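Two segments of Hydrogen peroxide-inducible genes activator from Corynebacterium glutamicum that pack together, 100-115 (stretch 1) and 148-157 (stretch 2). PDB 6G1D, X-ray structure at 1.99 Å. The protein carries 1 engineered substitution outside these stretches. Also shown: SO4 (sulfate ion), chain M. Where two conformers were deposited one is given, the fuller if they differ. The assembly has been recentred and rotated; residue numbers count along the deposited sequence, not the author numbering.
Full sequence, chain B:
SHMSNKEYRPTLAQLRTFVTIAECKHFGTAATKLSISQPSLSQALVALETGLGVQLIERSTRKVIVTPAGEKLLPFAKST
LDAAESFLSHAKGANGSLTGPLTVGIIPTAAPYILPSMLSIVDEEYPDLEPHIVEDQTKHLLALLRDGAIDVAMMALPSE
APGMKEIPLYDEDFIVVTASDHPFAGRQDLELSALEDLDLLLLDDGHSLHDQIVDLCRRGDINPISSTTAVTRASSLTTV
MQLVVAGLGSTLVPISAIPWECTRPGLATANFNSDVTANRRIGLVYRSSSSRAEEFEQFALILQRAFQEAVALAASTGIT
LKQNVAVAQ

Stretch 1 (100-115) GPLTVGIIPTAAPYIL
Stretch 2 (148-157) GAIDVAMMAL

Residues 100-106 form a β-strand that runs parallel to strand 152-156: their N-to-C directions differ by 16° and the axes approach to 4.5 Å. The register pairs Val-104 with Val-152, Gly-105 with Ala-153 and Ile-106 with Met-154, at CA-CA distances of 5.2, 4.3 and 4.8 Å. Beyond Ile-106, stretch 1 turns through Ile-107 (phi/psi -65/145) and Pro-108 (-65/-24) into a helix starting at Ala-111; Ala-110 N and Ala-111 N both bond Ile-107 O, at 3.0 and 2.9 Å.

The backbone bonds alternate as a parallel ladder requires. Gly-105 donates from N to Val-152 O (2.9 Å, 174°) and accepts at O from Met-154 N (2.8 Å, 166°). The ladder loosens at its ends, where Val-152 N to Thr-103 O (3.4 Å) and Ile-107 N to Met-154 O (3.3 Å) are weak. Thr-103 O also accepts from Asp-151 N at 3.0 Å. Ala-153 CA lies 3.3 Å from Gly-105 O, a CA-H...O contact.

One side chain extends this polar network: Asp-151 (chi1 m, -62°) points toward stretch 1, and its OD1 accepts from Thr-103 N at 3.0 Å and 176°. The two residues thus bond reciprocally.

Apolar contacts cover both sheet faces. On the face of Val-104 and Ile-106, Val-104 CG2 (chi1 t) meets Val-152 CG2 (chi1 m) at 3.9 Å. Met-154, extended with all three chi angles t, brings CB to 4.2 Å from Ile-106 CG2 and CE to 4.1 Å from both Ala-110 CB and Ile-114 CG2, linking strand to helix. On the Gly-105 face, Ile-150 (chi1 p, chi2 t) places CD1 3.9 Å from Gly-105 CA; an ideal CB there would lie 2.7 Å from Ile-150 CD1, a clash. Ile-107 CG2 (chi1 p, chi2 t) packs 3.7 Å from Met-155 CB.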

# COMPACT_ATOMS: atom_id res chain seq x y z
N GLY B 100 17.43 -7.62 -28.96
CA GLY B 100 17.66 -6.93 -27.71
C GLY B 100 16.44 -6.89 -26.81
O GLY B 100 15.43 -7.53 -27.10
N PRO B 101 16.53 -6.15 -25.71
CA PRO B 101 15.44 -6.00 -24.74
C PRO B 101 14.18 -5.44 -25.36
O PRO B 101 14.24 -4.56 -26.20
CB PRO B 101 16.00 -5.00 -23.72
CG PRO B 101 17.46 -5.14 -23.81
CD PRO B 101 17.75 -5.49 -25.23
N LEU B 102 13.05 -5.99 -24.95
CA LEU B 102 11.75 -5.43 -25.21
C LEU B 102 10.96 -5.70 -23.95
O LEU B 102 10.80 -6.85 -23.58
CB LEU B 102 11.10 -6.11 -26.41
CG LEU B 102 9.72 -5.59 -26.83
CD1 LEU B 102 9.82 -4.17 -27.38
CD2 LEU B 102 9.07 -6.54 -27.82
N THR B 103 10.46 -4.67 -23.31
CA THR B 103 9.63 -4.83 -22.14
C THR B 103 8.18 -4.67 -22.57
O THR B 103 7.78 -3.62 -23.09
CB THR B 103 10.03 -3.82 -21.07
OG1 THR B 103 11.40 -4.05 -20.77
CG2 THR B 103 9.19 -4.05 -19.77
N VAL B 104 7.39 -5.72 -22.33
CA VAL B 104 6.01 -5.78 -22.76
C VAL B 104 5.12 -5.80 -21.52
O VAL B 104 5.26 -6.65 -20.65
CB VAL B 104 5.78 -7.05 -23.60
CG1 VAL B 104 4.36 -7.12 -24.10
CG2 VAL B 104 6.71 -7.06 -24.81
N GLY B 105 4.23 -4.83 -21.42
CA GLY B 105 3.20 -4.79 -20.39
C GLY B 105 2.01 -5.57 -20.92
O GLY B 105 1.67 -5.45 -22.09
N ILE B 106 1.38 -6.38 -20.06
CA ILE B 106 0.17 -7.09 -20.46
C ILE B 106 -0.82 -7.11 -19.31
O ILE B 106 -0.43 -7.36 -18.18
CB ILE B 106 0.44 -8.54 -20.87
CG1 ILE B 106 1.64 -8.65 -21.82
CG2 ILE B 106 -0.80 -9.16 -21.49
CD1 ILE B 106 2.04 -10.09 -22.18
N ILE B 107 -2.10 -6.89 -19.63
CA ILE B 107 -3.18 -6.97 -18.65
C ILE B 107 -3.35 -8.41 -18.10
O ILE B 107 -3.12 -9.40 -18.82
CB ILE B 107 -4.50 -6.42 -19.20
CG1 ILE B 107 -5.00 -7.20 -20.42
CG2 ILE B 107 -4.37 -4.94 -19.55
CD1 ILE B 107 -6.39 -6.82 -20.85
N PRO B 108 -3.72 -8.54 -16.81
CA PRO B 108 -3.71 -9.86 -16.17
C PRO B 108 -4.69 -10.90 -16.72
O PRO B 108 -4.46 -12.09 -16.53
CB PRO B 108 -4.08 -9.57 -14.71
CG PRO B 108 -3.96 -8.11 -14.52
CD PRO B 108 -3.95 -7.44 -15.84
N THR B 109 -5.77 -10.45 -17.36
CA THR B 109 -6.73 -11.37 -17.97
C THR B 109 -6.40 -11.72 -19.42
O THR B 109 -7.21 -12.36 -20.07
CB THR B 109 -8.18 -10.84 -17.88
OG1 THR B 109 -8.34 -9.69 -18.71
CG2 THR B 109 -8.56 -10.54 -16.43
N ALA B 110 -5.26 -11.25 -19.94
CA ALA B 110 -4.71 -11.75 -21.19
C ALA B 110 -3.36 -12.45 -21.03
O ALA B 110 -3.13 -13.48 -21.69
CB ALA B 110 -4.59 -10.63 -22.20
N ALA B 111 -2.50 -11.94 -20.13
CA ALA B 111 -1.11 -12.40 -20.01
C ALA B 111 -0.87 -13.92 -19.93
O ALA B 111 -0.19 -14.47 -20.76
CB ALA B 111 -0.45 -11.74 -18.79
N PRO B 112 -1.44 -14.59 -18.91
CA PRO B 112 -1.11 -15.99 -18.75
C PRO B 112 -1.56 -16.85 -19.94
O PRO B 112 -1.00 -17.92 -20.13
CB PRO B 112 -1.83 -16.36 -17.45
CG PRO B 112 -2.93 -15.34 -17.32
CD PRO B 112 -2.35 -14.09 -17.86
N TYR B 113 -2.50 -16.37 -20.74
CA TYR B 113 -3.13 -17.15 -21.79
C TYR B 113 -2.48 -16.91 -23.14
O TYR B 113 -2.49 -17.80 -24.00
CB TYR B 113 -4.63 -16.84 -21.83
CG TYR B 113 -5.23 -16.80 -20.45
CD1 TYR B 113 -5.96 -15.71 -20.05
CD2 TYR B 113 -5.04 -17.83 -19.53
CE1 TYR B 113 -6.48 -15.63 -18.75
CE2 TYR B 113 -5.58 -17.77 -18.26
CZ TYR B 113 -6.29 -16.63 -17.89
OH TYR B 113 -6.83 -16.51 -16.63
N ILE B 114 -1.89 -15.73 -23.33
CA ILE B 114 -1.17 -15.41 -24.55
C ILE B 114 0.33 -15.76 -24.45
O ILE B 114 0.98 -16.06 -25.48
CB ILE B 114 -1.40 -13.93 -24.95
CG1 ILE B 114 -1.12 -13.70 -26.46
CG2 ILE B 114 -0.61 -12.98 -24.08
CD1 ILE B 114 -2.22 -14.24 -27.39
N LEU B 115 0.89 -15.75 -23.23
CA LEU B 115 2.34 -15.90 -23.07
C LEU B 115 2.92 -17.20 -23.62
O LEU B 115 3.98 -17.16 -24.23
CB LEU B 115 2.77 -15.76 -21.61
CG LEU B 115 2.90 -14.33 -21.10
CD1 LEU B 115 3.07 -14.33 -19.58
CD2 LEU B 115 3.96 -13.52 -21.77
N GLY B 148 8.30 5.52 -19.79
CA GLY B 148 9.31 4.76 -20.51
C GLY B 148 9.75 3.48 -19.83
O GLY B 148 10.68 2.86 -20.28
N ALA B 149 9.06 3.05 -18.77
CA ALA B 149 9.46 1.85 -18.02
C ALA B 149 9.04 0.57 -18.72
O ALA B 149 9.57 -0.47 -18.41
CB ALA B 149 8.90 1.87 -16.60
N ILE B 150 8.05 0.65 -19.61
CA ILE B 150 7.79 -0.40 -20.60
C ILE B 150 7.75 0.21 -21.98
O ILE B 150 7.53 1.42 -22.13
CB ILE B 150 6.49 -1.19 -20.31
CG1 ILE B 150 5.25 -0.33 -20.57
CG2 ILE B 150 6.48 -1.71 -18.87
CD1 ILE B 150 3.93 -0.93 -20.14
N ASP B 151 7.93 -0.63 -22.99
CA ASP B 151 7.97 -0.21 -24.40
C ASP B 151 6.61 -0.27 -25.09
O ASP B 151 6.22 0.63 -25.86
CB ASP B 151 8.98 -1.09 -25.17
CG ASP B 151 10.45 -0.92 -24.62
OD1 ASP B 151 11.09 -1.99 -24.41
OD2 ASP B 151 11.04 0.22 -24.47
N VAL B 152 5.88 -1.35 -24.82
CA VAL B 152 4.56 -1.55 -25.40
C VAL B 152 3.64 -2.15 -24.33
O VAL B 152 4.12 -2.76 -23.38
CB VAL B 152 4.58 -2.47 -26.64
CG1 VAL B 152 5.30 -1.83 -27.77
CG2 VAL B 152 5.19 -3.82 -26.32
N ALA B 153 2.33 -1.98 -24.51
CA ALA B 153 1.37 -2.58 -23.61
C ALA B 153 0.26 -3.25 -24.41
O ALA B 153 -0.31 -2.64 -25.32
CB ALA B 153 0.82 -1.53 -22.68
N MET B 154 -0.09 -4.43 -24.00
CA MET B 154 -1.17 -5.15 -24.59
C MET B 154 -2.39 -5.02 -23.69
O MET B 154 -2.37 -5.49 -22.62
CB MET B 154 -0.76 -6.59 -24.78
CG MET B 154 -1.77 -7.46 -25.46
SD MET B 154 -1.24 -9.16 -25.66
CE MET B 154 -2.77 -9.91 -25.80
N MET B 155 -3.41 -4.34 -24.13
CA MET B 155 -4.61 -4.11 -23.33
C MET B 155 -5.82 -4.05 -24.22
O MET B 155 -5.70 -4.02 -25.45
CB MET B 155 -4.45 -2.77 -22.57
CG MET B 155 -4.45 -1.55 -23.45
SD MET B 155 -3.89 -0.07 -22.53
CE MET B 155 -2.17 -0.33 -22.87
N ALA B 156 -6.98 -3.80 -23.61
CA ALA B 156 -8.20 -3.54 -24.37
C ALA B 156 -8.21 -2.11 -24.93
O ALA B 156 -7.67 -1.18 -24.31
CB ALA B 156 -9.43 -3.79 -23.53
N LEU B 157 -8.77 -1.97 -26.12
CA LEU B 157 -8.90 -0.69 -26.77
C LEU B 157 -10.35 -0.21 -26.68
O LEU B 157 -11.25 -1.04 -26.60
CB LEU B 157 -8.54 -0.84 -28.24
CG LEU B 157 -7.12 -1.28 -28.55
CD1 LEU B 157 -6.90 -1.09 -30.06
CD2 LEU B 157 -6.08 -0.54 -27.75
S SO4 M . -7.72 -6.82 -16.82
O1 SO4 M . -7.03 -7.90 -17.87
O2 SO4 M . -7.34 -5.16 -16.99
O3 SO4 M . -9.34 -7.13 -17.03
O4 SO4 M . -7.17 -7.30 -15.37